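PDB 2PYY: ionotropic glutamate receptor bacterial homologue from Nostoc punctiforme, which binds L-glutamate between its two lobes as the ligand-binding core of what is probably a bacterial glutamate-gated ion channel. Local coordinates for residues Ala68-Ala73 against Val156-Val161; Ser88-Met93 against Gly120-Thr125. All coordinates share one frame; numbering follows the deposited sequence.

Interaction 1 (Ala68-Ala73 against Val156-Val161). With GLU (glutamic acid), chain E.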
loop_
_atom_site.group_PDB
_atom_site.type_symbol
_atom_site.label_atom_id
_atom_site.label_comp_id
_atom_site.label_asym_id
_atom_site.label_seq_id
_atom_site.Cartn_x
_atom_site.Cartn_y
_atom_site.Cartn_z
ATOM N N ALA B 68 -4.658 0.961 -12.565
ATOM C CA ALA B 68 -3.347 0.588 -12.083
ATOM C C ALA B 68 -3.476 0.828 -10.576
ATOM O O ALA B 68 -2.754 1.634 -9.993
ATOM C CB ALA B 68 -2.287 1.512 -12.685
ATOM N N ILE B 69 -4.425 0.122 -9.969
ATOM C CA ILE B 69 -4.743 0.245 -8.555
ATOM C C ILE B 69 -3.974 -0.660 -7.587
ATOM O O ILE B 69 -4.257 -1.851 -7.478
ATOM C CB ILE B 69 -6.268 0.008 -8.333
ATOM C CG1 ILE B 69 -7.070 0.825 -9.352
ATOM C CG2 ILE B 69 -6.661 0.411 -6.896
ATOM C CD1 ILE B 69 -8.583 0.700 -9.230
ATOM N N SER B 70 -3.007 -0.094 -6.878
ATOM C CA SER B 70 -2.213 -0.861 -5.928
ATOM C C SER B 70 -3.048 -1.383 -4.770
ATOM O O SER B 70 -3.877 -0.668 -4.209
ATOM C CB SER B 70 -1.092 0.013 -5.375
ATOM O OG SER B 70 -0.232 0.419 -6.416
ATOM N N ILE B 71 -2.816 -2.641 -4.422
ATOM C CA ILE B 71 -3.486 -3.279 -3.306
ATOM C C ILE B 71 -2.632 -2.942 -2.075
ATOM O O ILE B 71 -1.426 -3.221 -2.041
ATOM C CB ILE B 71 -3.519 -4.814 -3.504
ATOM C CG1 ILE B 71 -4.306 -5.140 -4.786
ATOM C CG2 ILE B 71 -4.150 -5.508 -2.278
ATOM C CD1 ILE B 71 -4.369 -6.604 -5.111
ATOM N N THR B 72 -3.243 -2.331 -1.068
ATOM C CA THR B 72 -2.513 -1.972 0.139
ATOM C C THR B 72 -3.307 -2.339 1.367
ATOM O O THR B 72 -4.505 -2.609 1.291
ATOM C CB THR B 72 -2.233 -0.461 0.217
ATOM O OG1 THR B 72 -3.470 0.247 0.310
ATOM C CG2 THR B 72 -1.482 0.011 -1.017
ATOM N N ALA B 73 -2.637 -2.330 2.512
ATOM C CA ALA B 73 -3.289 -2.661 3.769
ATOM C C ALA B 73 -4.414 -1.685 4.089
ATOM O O ALA B 73 -5.500 -2.084 4.518
ATOM C CB ALA B 73 -2.264 -2.663 4.908
ATOM N N VAL B 156 8.933 9.686 -8.512
ATOM C CA VAL B 156 8.774 8.321 -8.028
ATOM C C VAL B 156 7.345 7.918 -8.373
ATOM O O VAL B 156 6.388 8.563 -7.953
ATOM C CB VAL B 156 8.969 8.213 -6.502
ATOM C CG1 VAL B 156 8.583 6.821 -6.029
ATOM C CG2 VAL B 156 10.425 8.495 -6.143
ATOM N N PHE B 157 7.206 6.846 -9.142
ATOM C CA PHE B 157 5.896 6.397 -9.557
ATOM C C PHE B 157 5.960 4.926 -9.957
ATOM O O PHE B 157 7.011 4.283 -9.853
ATOM C CB PHE B 157 5.436 7.287 -10.717
ATOM C CG PHE B 157 3.953 7.345 -10.897
ATOM C CD1 PHE B 157 3.111 7.492 -9.810
ATOM C CD2 PHE B 157 3.397 7.281 -12.172
ATOM C CE1 PHE B 157 1.715 7.578 -9.988
ATOM C CE2 PHE B 157 2.010 7.366 -12.366
ATOM C CZ PHE B 157 1.168 7.514 -11.274
ATOM N N ASP B 158 4.835 4.388 -10.401
ATOM C CA ASP B 158 4.770 2.982 -10.804
ATOM C C ASP B 158 5.741 2.685 -11.960
ATOM O O ASP B 158 5.691 3.327 -13.014
ATOM C CB ASP B 158 3.324 2.652 -11.178
ATOM C CG ASP B 158 2.369 2.910 -10.025
ATOM O OD1 ASP B 158 2.324 4.051 -9.538
ATOM O OD2 ASP B 158 1.672 1.983 -9.604
ATOM N N ALA B 159 6.627 1.712 -11.747
ATOM C CA ALA B 159 7.641 1.344 -12.745
ATOM C C ALA B 159 7.125 1.152 -14.173
ATOM O O ALA B 159 7.693 1.699 -15.126
ATOM C CB ALA B 159 8.402 0.086 -12.285
ATOM N N PRO B 160 6.050 0.362 -14.340
ATOM C CA PRO B 160 5.450 0.094 -15.655
ATOM C C PRO B 160 5.037 1.383 -16.355
ATOM O O PRO B 160 5.219 1.536 -17.556
ATOM C CB PRO B 160 4.236 -0.763 -15.315
ATOM C CG PRO B 160 4.643 -1.459 -14.045
ATOM C CD PRO B 160 5.367 -0.397 -13.274
ATOM N N VAL B 161 4.477 2.316 -15.593
ATOM C CA VAL B 161 4.043 3.568 -16.178
ATOM C C VAL B 161 5.225 4.440 -16.582
ATOM O O VAL B 161 5.204 5.054 -17.648
ATOM C CB VAL B 161 3.129 4.315 -15.204
ATOM C CG1 VAL B 161 2.703 5.646 -15.801
ATOM C CG2 VAL B 161 1.907 3.446 -14.900
HETATM N N GLU E . -0.647 2.333 -8.462
HETATM C CA GLU E . -0.910 3.705 -7.938
HETATM C C GLU E . -1.915 3.637 -6.792
HETATM O O GLU E . -2.708 2.672 -6.771
HETATM C CB GLU E . -1.470 4.595 -9.049
HETATM C CG GLU E . -1.657 6.053 -8.642
HETATM C CD GLU E . -2.358 6.882 -9.711
HETATM O OE1 GLU E . -2.375 8.124 -9.584
HETATM O OE2 GLU E . -2.894 6.289 -10.671
HETATM O OXT GLU E . -1.905 4.544 -5.935
#
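Ala68 and Asp158 bring the two backbones nearest each other, yet their CA atoms are still 8.6 Å apart and no hydrogen bond spans the gap. This is the interlobe cleft of the periplasmic-binding-protein fold, the clamshell shared by glutamate receptors and family 3 solute-binding proteins. Residues 68-73 form the extended link after strand 64-66 of one lobe, with Thr72 capping the helix that begins at Ala73. Residues 156-161 end strand 154-158 of the other lobe and turn into helix 159-166 right after Asp158. Ligand-mediated contact is the principle at work: the side chains of Ser70 and Asp158 touch only loosely, and the bound glutamate joins them. Its amino group is gripped by three acceptors, Ala68 O at 2.7 Å and Ser70 OG at 2.8 Å from the first lobe, and Asp158 OD2 at 2.6 Å from the second. Such a set matches the three hydrogens of an ammonium group, and the carboxylate of Asp158 probably balances its charge. Asp158 CG stands anti to its own carbonyl carbon (chi1 -58°), which swings OD2 across the cleft. Both side-chain acceptors have second-shell partners: Tyr186 bonds Asp158 OD2, and Glu184 bonds Ser70 OG. Ser70 also uses its backbone, its N giving a nearly straight bond (164°) to the ligand's alpha-carboxylate O, 2.8 Å away. Phe157 meets the ligand's side chain by van der Waals contact. Asp158 OD1 sits over one face of its ring, offset toward the rim, while the ring meets the ligand edge-on: CZ lies 3.9 Å from the side-chain carbon CD, and the ligand's OE1 rests in the plane of the ring.

Interaction 2 (Ser88-Met93 against Gly120-Thr125); sequences SGLQIM and GSTAAT. With GLU (glutamic acid), chain E.
Leu90 packs on Thr122, and Thr122 in turn lies against the flat alpha-carboxylate of the bound glutamate. Methyl CG2 of Thr122 lies over one face of that carboxylate, 3.4 Å from OXT, and Thr122 N donates to OXT from the same side, tilted out of the plane, at 3.0 Å and 146°. The arrangement is a worked example of an anion held at a helix N-terminus, where the helix end would probably help to offset the negative charge. Ser121 is the N-cap: its OG accepts from Ala124 N at 3.0 Å and bonds Thr118 O as well, and its CB packs against the ligand's CG. Behind this first turn stands Leu90, with CD1 anti to CA (chi2 176°), and it reaches the helix with both methyls. CD2 comes within 3.7 Å of Thr122 OG1 and 3.9 Å of Ala123 CB, while CD1 approaches Ala123 CA. Thr122 OG1 is hydrogen-bonded to Glu184; its contact with Leu90 CD2 is van der Waals packing. An alanine in place of Leu90 would probably open a gap between strand 86-94 and Thr122 and Ala123, leaving the turn that binds OXT less firmly backed. Leu90 thus packs strand 86-94 of the mixed sheet against the first turn of helix 122-129, with strand 175-190 pairing along Leu90 and strand 114-118 touching Ala123 and Ala124 through Thr117.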
loop_
_atom_site.group_PDB
_atom_site.type_symbol
_atom_site.label_atom_id
_atom_site.label_comp_id
_atom_site.label_asym_id
_atom_site.label_seq_id
_atom_site.Cartn_x
_atom_site.Cartn_y
_atom_site.Cartn_z
ATOM N N SER B 88 3.699 -5.040 -9.960
ATOM C CA SER B 88 4.330 -3.740 -10.234
ATOM C C SER B 88 5.100 -3.213 -9.015
ATOM O O SER B 88 5.397 -3.965 -8.097
ATOM C CB SER B 88 3.248 -2.731 -10.643
ATOM O OG SER B 88 3.793 -1.473 -10.998
ATOM N N GLY B 89 5.431 -1.924 -9.022
ATOM C CA GLY B 89 6.144 -1.356 -7.895
ATOM C C GLY B 89 6.624 0.056 -8.159
ATOM O O GLY B 89 6.594 0.531 -9.294
ATOM N N LEU B 90 7.080 0.733 -7.112
ATOM C CA LEU B 90 7.565 2.100 -7.255
ATOM C C LEU B 90 9.011 2.110 -7.707
ATOM O O LEU B 90 9.794 1.233 -7.337
ATOM C CB LEU B 90 7.447 2.835 -5.924
ATOM C CG LEU B 90 6.077 2.773 -5.249
ATOM C CD1 LEU B 90 6.142 3.459 -3.893
ATOM C CD2 LEU B 90 5.036 3.422 -6.144
ATOM N N GLN B 91 9.364 3.104 -8.509
ATOM C CA GLN B 91 10.727 3.230 -8.989
ATOM C C GLN B 91 11.068 4.705 -9.146
ATOM O O GLN B 91 10.177 5.549 -9.231
ATOM C CB GLN B 91 10.885 2.497 -10.320
ATOM C CG GLN B 91 12.330 2.263 -10.732
ATOM C CD GLN B 91 12.488 1.005 -11.561
ATOM O OE1 GLN B 91 11.742 0.785 -12.515
ATOM N NE2 GLN B 91 13.466 0.168 -11.202
ATOM N N ILE B 92 12.361 5.003 -9.185
ATOM C CA ILE B 92 12.827 6.374 -9.310
ATOM C C ILE B 92 13.157 6.748 -10.757
ATOM O O ILE B 92 13.641 5.918 -11.529
ATOM C CB ILE B 92 14.094 6.608 -8.437
ATOM C CG1 ILE B 92 13.836 6.160 -6.995
ATOM C CG2 ILE B 92 14.472 8.073 -8.459
ATOM C CD1 ILE B 92 15.058 6.236 -6.087
ATOM N N MET B 93 12.876 8.003 -11.111
ATOM C CA MET B 93 13.155 8.539 -12.441
ATOM C C MET B 93 13.679 9.968 -12.296
ATOM O O MET B 93 13.071 10.791 -11.611
ATOM C CB MET B 93 11.889 8.549 -13.307
ATOM C CG MET B 93 12.095 9.171 -14.682
ATOM S SD MET B 93 10.652 9.072 -15.780
ATOM C CE MET B 93 9.641 10.486 -15.153
ATOM N N GLY B 120 -2.500 11.491 -3.964
ATOM C CA GLY B 120 -3.288 10.324 -3.595
ATOM C C GLY B 120 -2.749 8.985 -4.074
ATOM O O GLY B 120 -3.471 7.989 -4.064
ATOM N N SER B 121 -1.481 8.963 -4.478
ATOM C CA SER B 121 -0.837 7.750 -4.975
ATOM C C SER B 121 -0.055 7.001 -3.897
ATOM O O SER B 121 0.338 7.578 -2.871
ATOM C CB SER B 121 0.128 8.100 -6.111
ATOM O OG SER B 121 1.179 8.906 -5.607
ATOM N N THR B 122 0.174 5.710 -4.124
ATOM C CA THR B 122 0.954 4.949 -3.159
ATOM C C THR B 122 2.362 5.547 -3.112
ATOM O O THR B 122 3.057 5.430 -2.104
ATOM C CB THR B 122 1.031 3.446 -3.528
ATOM O OG1 THR B 122 1.588 3.296 -4.841
ATOM C CG2 THR B 122 -0.361 2.815 -3.488
ATOM N N ALA B 123 2.770 6.213 -4.190
ATOM C CA ALA B 123 4.098 6.827 -4.227
ATOM C C ALA B 123 4.160 8.050 -3.304
ATOM O O ALA B 123 5.164 8.276 -2.625
ATOM C CB ALA B 123 4.462 7.224 -5.671
ATOM N N ALA B 124 3.091 8.844 -3.284
ATOM C CA ALA B 124 3.053 10.027 -2.422
ATOM C C ALA B 124 3.096 9.577 -0.955
ATOM O O ALA B 124 3.738 10.211 -0.115
ATOM C CB ALA B 124 1.783 10.833 -2.683
ATOM N N THR B 125 2.386 8.490 -0.662
ATOM C CA THR B 125 2.337 7.923 0.682
ATOM C C THR B 125 3.739 7.452 1.093
ATOM O O THR B 125 4.253 7.821 2.154
ATOM C CB THR B 125 1.345 6.727 0.749
ATOM O OG1 THR B 125 0.017 7.213 0.542
ATOM C CG2 THR B 125 1.397 6.030 2.110
HETATM N N GLU E . -0.647 2.333 -8.462
HETATM C CA GLU E . -0.910 3.705 -7.938
HETATM C C GLU E . -1.915 3.637 -6.792
HETATM O O GLU E . -2.708 2.672 -6.771
HETATM C CB GLU E . -1.470 4.595 -9.049
HETATM C CG GLU E . -1.657 6.053 -8.642
HETATM C CD GLU E . -2.358 6.882 -9.711
HETATM O OE1 GLU E . -2.375 8.124 -9.584
HETATM O OE2 GLU E . -2.894 6.289 -10.671
HETATM O OXT GLU E . -1.905 4.544 -5.935
#

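The two interactions have centres about 6 Å apart and share both the ligand and one mixed sheet, in which strands 86-94 and 154-158 are antiparallel neighbours. Backbone pairs probably stitch them together, Ala159 N to Gly89 O at 2.7 Å and Phe157 O to Gln91 N at 3.0 Å. Along the chain the order is 68-73, 88-93, 120-125, 156-161, so interaction 2 is nested inside the loop closed by interaction 1. Interaction 1 spans the cleft between the lobes, whereas interaction 2 is internal to the lobe of the mixed sheet. Together they let glutamate bridge the lobes, consistent with closure of the clamshell on binding.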